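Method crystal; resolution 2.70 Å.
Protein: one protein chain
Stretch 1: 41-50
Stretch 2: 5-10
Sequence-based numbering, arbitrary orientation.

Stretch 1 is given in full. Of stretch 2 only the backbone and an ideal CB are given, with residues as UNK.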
# COMPACT_ATOMS: atom_id res chain seq x y z
N THR C 41 -37.24 7.93 -22.03
CA THR C 41 -37.03 7.28 -20.73
C THR C 41 -35.69 6.56 -20.69
O THR C 41 -35.24 6.00 -21.69
CB THR C 41 -38.17 6.29 -20.39
OG1 THR C 41 -38.39 5.41 -21.49
CG2 THR C 41 -39.45 7.04 -20.06
N ILE C 42 -35.06 6.58 -19.51
CA ILE C 42 -33.71 6.05 -19.32
C ILE C 42 -33.70 4.51 -19.27
O ILE C 42 -32.85 3.88 -19.90
CB ILE C 42 -33.08 6.64 -18.03
CG1 ILE C 42 -32.98 8.16 -18.15
CG2 ILE C 42 -31.69 6.05 -17.78
CD1 ILE C 42 -32.92 8.88 -16.82
N LEU C 43 -34.65 3.94 -18.53
CA LEU C 43 -34.74 2.49 -18.28
C LEU C 43 -35.87 1.81 -19.07
O LEU C 43 -36.84 2.46 -19.47
CB LEU C 43 -34.95 2.25 -16.78
CG LEU C 43 -33.94 2.90 -15.83
CD1 LEU C 43 -34.41 2.81 -14.39
CD2 LEU C 43 -32.57 2.27 -15.99
N ASP C 44 -35.74 0.50 -19.27
CA ASP C 44 -36.81 -0.32 -19.85
C ASP C 44 -37.92 -0.53 -18.82
O ASP C 44 -37.62 -0.69 -17.63
CB ASP C 44 -36.31 -1.70 -20.29
CG ASP C 44 -35.28 -1.64 -21.42
OD1 ASP C 44 -34.68 -0.57 -21.64
OD2 ASP C 44 -35.07 -2.69 -22.07
N PRO C 45 -39.20 -0.53 -19.25
CA PRO C 45 -40.29 -0.83 -18.31
C PRO C 45 -40.40 -2.32 -17.92
O PRO C 45 -40.92 -2.62 -16.85
CB PRO C 45 -41.54 -0.36 -19.06
CG PRO C 45 -41.18 -0.45 -20.50
CD PRO C 45 -39.71 -0.17 -20.59
N ASP C 46 -39.91 -3.22 -18.77
CA ASP C 46 -40.02 -4.67 -18.52
C ASP C 46 -39.02 -5.26 -17.51
O ASP C 46 -39.20 -6.41 -17.09
CB ASP C 46 -39.91 -5.45 -19.84
CG ASP C 46 -41.07 -5.16 -20.80
OD1 ASP C 46 -42.14 -4.69 -20.37
OD2 ASP C 46 -40.90 -5.42 -22.01
N LYS C 47 -37.99 -4.50 -17.13
CA LYS C 47 -36.92 -4.98 -16.23
C LYS C 47 -36.91 -4.28 -14.88
O LYS C 47 -37.50 -3.21 -14.71
CB LYS C 47 -35.56 -4.81 -16.90
CG LYS C 47 -35.38 -5.57 -18.21
CD LYS C 47 -34.14 -5.09 -18.95
CE LYS C 47 -33.99 -5.74 -20.32
NZ LYS C 47 -32.98 -6.84 -20.32
N ASN C 48 -36.22 -4.90 -13.92
CA ASN C 48 -35.91 -4.29 -12.61
C ASN C 48 -34.43 -3.94 -12.55
O ASN C 48 -33.59 -4.68 -13.06
CB ASN C 48 -36.24 -5.26 -11.47
CG ASN C 48 -37.73 -5.43 -11.26
OD1 ASN C 48 -38.52 -4.51 -11.48
ND2 ASN C 48 -38.12 -6.62 -10.81
N TYR C 49 -34.11 -2.82 -11.89
CA TYR C 49 -32.75 -2.28 -11.86
C TYR C 49 -32.21 -1.99 -10.47
O TYR C 49 -32.96 -1.64 -9.55
CB TYR C 49 -32.68 -1.00 -12.67
CG TYR C 49 -32.93 -1.18 -14.14
CD1 TYR C 49 -34.23 -1.23 -14.64
CD2 TYR C 49 -31.88 -1.30 -15.04
CE1 TYR C 49 -34.48 -1.39 -16.00
CE2 TYR C 49 -32.11 -1.46 -16.40
CZ TYR C 49 -33.41 -1.51 -16.87
OH TYR C 49 -33.65 -1.66 -18.22
N LEU C 50 -30.90 -2.12 -10.34
CA LEU C 50 -30.14 -1.63 -9.20
C LEU C 50 -29.37 -0.40 -9.65
O LEU C 50 -28.99 -0.31 -10.80
CB LEU C 50 -29.16 -2.69 -8.71
CG LEU C 50 -29.75 -4.03 -8.27
CD1 LEU C 50 -28.62 -5.01 -7.99
CD2 LEU C 50 -30.63 -3.87 -7.03
N UNK C 5 -30.26 -11.91 -21.14
CA UNK C 5 -29.69 -10.55 -21.43
C UNK C 5 -29.73 -9.65 -20.18
O UNK C 5 -30.72 -8.95 -19.93
CB UNK C 5 -30.46 -9.88 -22.57
N UNK C 6 -28.65 -9.69 -19.41
CA UNK C 6 -28.38 -8.73 -18.33
C UNK C 6 -27.91 -7.41 -18.95
O UNK C 6 -27.11 -7.42 -19.89
CB UNK C 6 -27.33 -9.28 -17.36
N UNK C 7 -28.38 -6.29 -18.41
CA UNK C 7 -28.19 -4.97 -19.03
C UNK C 7 -27.37 -4.03 -18.14
O UNK C 7 -27.64 -3.91 -16.94
CB UNK C 7 -29.55 -4.33 -19.34
N UNK C 8 -26.39 -3.36 -18.76
CA UNK C 8 -25.58 -2.31 -18.12
C UNK C 8 -25.88 -0.98 -18.81
O UNK C 8 -25.55 -0.81 -19.99
CB UNK C 8 -24.09 -2.64 -18.19
N UNK C 9 -26.50 -0.06 -18.09
CA UNK C 9 -26.80 1.28 -18.60
C UNK C 9 -25.95 2.26 -17.78
O UNK C 9 -26.05 2.29 -16.55
CB UNK C 9 -28.29 1.61 -18.50
N UNK C 10 -25.13 3.03 -18.48
CA UNK C 10 -24.17 3.96 -17.87
C UNK C 10 -24.60 5.39 -18.14
O UNK C 10 -24.95 5.72 -19.27
CB UNK C 10 -22.76 3.72 -18.40

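Position 5 opens the stretch with its CA-to-CB bond sideways to stretch 1, and the ideal CB lies 4.5 Å from NZ of Lys-47. Stretch 1 offers nothing else close by and so sets few limits: an acidic, polar or flexible apolar side chain would all be acceptable. The residue is Met-5, with chi1 t and chi2 p, and its end leads away. Its backbone makes the closer approach, O of Met-5 lying 3.1 Å from NZ of Lys-47, but the angle is too poor for a hydrogen bond.

At position 6 the bond points away and no atom of stretch 1 is within 5.5 Å of the ideal CB. Stretch 1 therefore selects almost nothing here. The deposited Lys-6 makes no contact with it, and its NZ is hydrogen-bonded elsewhere in the structure.

Position 7 is more informative. The backbone is extended (phi/psi -118/133) and CA-to-CB points toward stretch 1, with the ideal CB 4.4 Å from NZ of Lys-47 and 4.8 Å from CE2 of Tyr-49. Farther out lie the phenol OH of Tyr-49 and the carboxylate of Asp-44. That hydroxyl already accepts from the backbone, N of Asp-44 to OH of Tyr-49 at 3.2 Å with an angle of 153°, so its own proton remains available to an acceptor. A side chain long enough to bring an oxygen there would suit: glutamine or glutamate, the latter drawn by the ammonium of Lys-47 but disfavoured by the carboxylate of Asp-44, so that the charges do not decide. The residue is Gln-7. With chi1 and chi2 both t, it extends until OE1 accepts a hydrogen bond from OH of Tyr-49 at 2.7 Å, near the ring plane and at its edge. The aliphatic part of Lys-47 packs alongside, its CD 3.5 Å from OE1 of Gln-7. NE2 of Gln-7 stays 4.0 Å from OD1 of Asp-44, a proximity rather than a hydrogen bond.

Position 8, in strand geometry, points away, and its ideal CB has no neighbour in stretch 1 within 5.5 Å. Many residues would fit as far as this contact is concerned; Tyr-8 occupies it without touching stretch 1.

Position 9 turns toward stretch 1 again. Its ideal CB is 5.0 Å from CD2 of Leu-43 and 5.3 Å from CE2 of Tyr-49, leaving a largely apolar gap, with O of Ile-42 also 5.3 Å from the ideal CB. A medium aliphatic chain would suit: isoleucine, leucine, methionine or perhaps valine. Ile-9, chi1 m and chi2 t, closes it with CD1, 3.8 Å from CE2 of Tyr-49, 4.0 Å from CD2 of Leu-43 and also 4.0 Å from O of Ile-42.

Position 10 is out of reach of stretch 1, which gives no basis for a choice; the residue is Trp-10.

Stretch 2, residues 5-10: MKQYIW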
# COMPACT_ATOMS: atom_id res chain seq x y z
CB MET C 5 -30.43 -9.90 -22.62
CG MET C 5 -29.86 -8.56 -23.09
SD MET C 5 -28.29 -8.66 -23.97
CE MET C 5 -28.85 -8.64 -25.68
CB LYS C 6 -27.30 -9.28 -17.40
CG LYS C 6 -27.10 -8.50 -16.11
CD LYS C 6 -25.94 -9.09 -15.31
CE LYS C 6 -26.20 -9.12 -13.81
NZ LYS C 6 -26.25 -7.76 -13.22
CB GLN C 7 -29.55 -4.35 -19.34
CG GLN C 7 -29.53 -3.30 -20.44
CD GLN C 7 -30.90 -2.71 -20.74
OE1 GLN C 7 -31.78 -2.70 -19.88
NE2 GLN C 7 -31.09 -2.21 -21.96
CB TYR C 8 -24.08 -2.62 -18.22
CG TYR C 8 -23.63 -3.78 -17.35
CD1 TYR C 8 -23.84 -5.10 -17.75
CD2 TYR C 8 -23.01 -3.55 -16.13
CE1 TYR C 8 -23.45 -6.16 -16.95
CE2 TYR C 8 -22.60 -4.61 -15.33
CZ TYR C 8 -22.82 -5.91 -15.74
OH TYR C 8 -22.42 -6.95 -14.94
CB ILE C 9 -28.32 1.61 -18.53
CG1 ILE C 9 -29.13 0.60 -19.36
CG2 ILE C 9 -28.61 3.01 -19.04
CD1 ILE C 9 -30.63 0.67 -19.13
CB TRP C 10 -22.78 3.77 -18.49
CG TRP C 10 -22.18 2.43 -18.26
CD1 TRP C 10 -22.18 1.38 -19.13
CD2 TRP C 10 -21.47 1.99 -17.11
NE1 TRP C 10 -21.52 0.31 -18.59
CE2 TRP C 10 -21.07 0.65 -17.34
CE3 TRP C 10 -21.14 2.58 -15.88
CZ2 TRP C 10 -20.35 -0.10 -16.41
CZ3 TRP C 10 -20.41 1.84 -14.94
CH2 TRP C 10 -20.03 0.51 -15.22
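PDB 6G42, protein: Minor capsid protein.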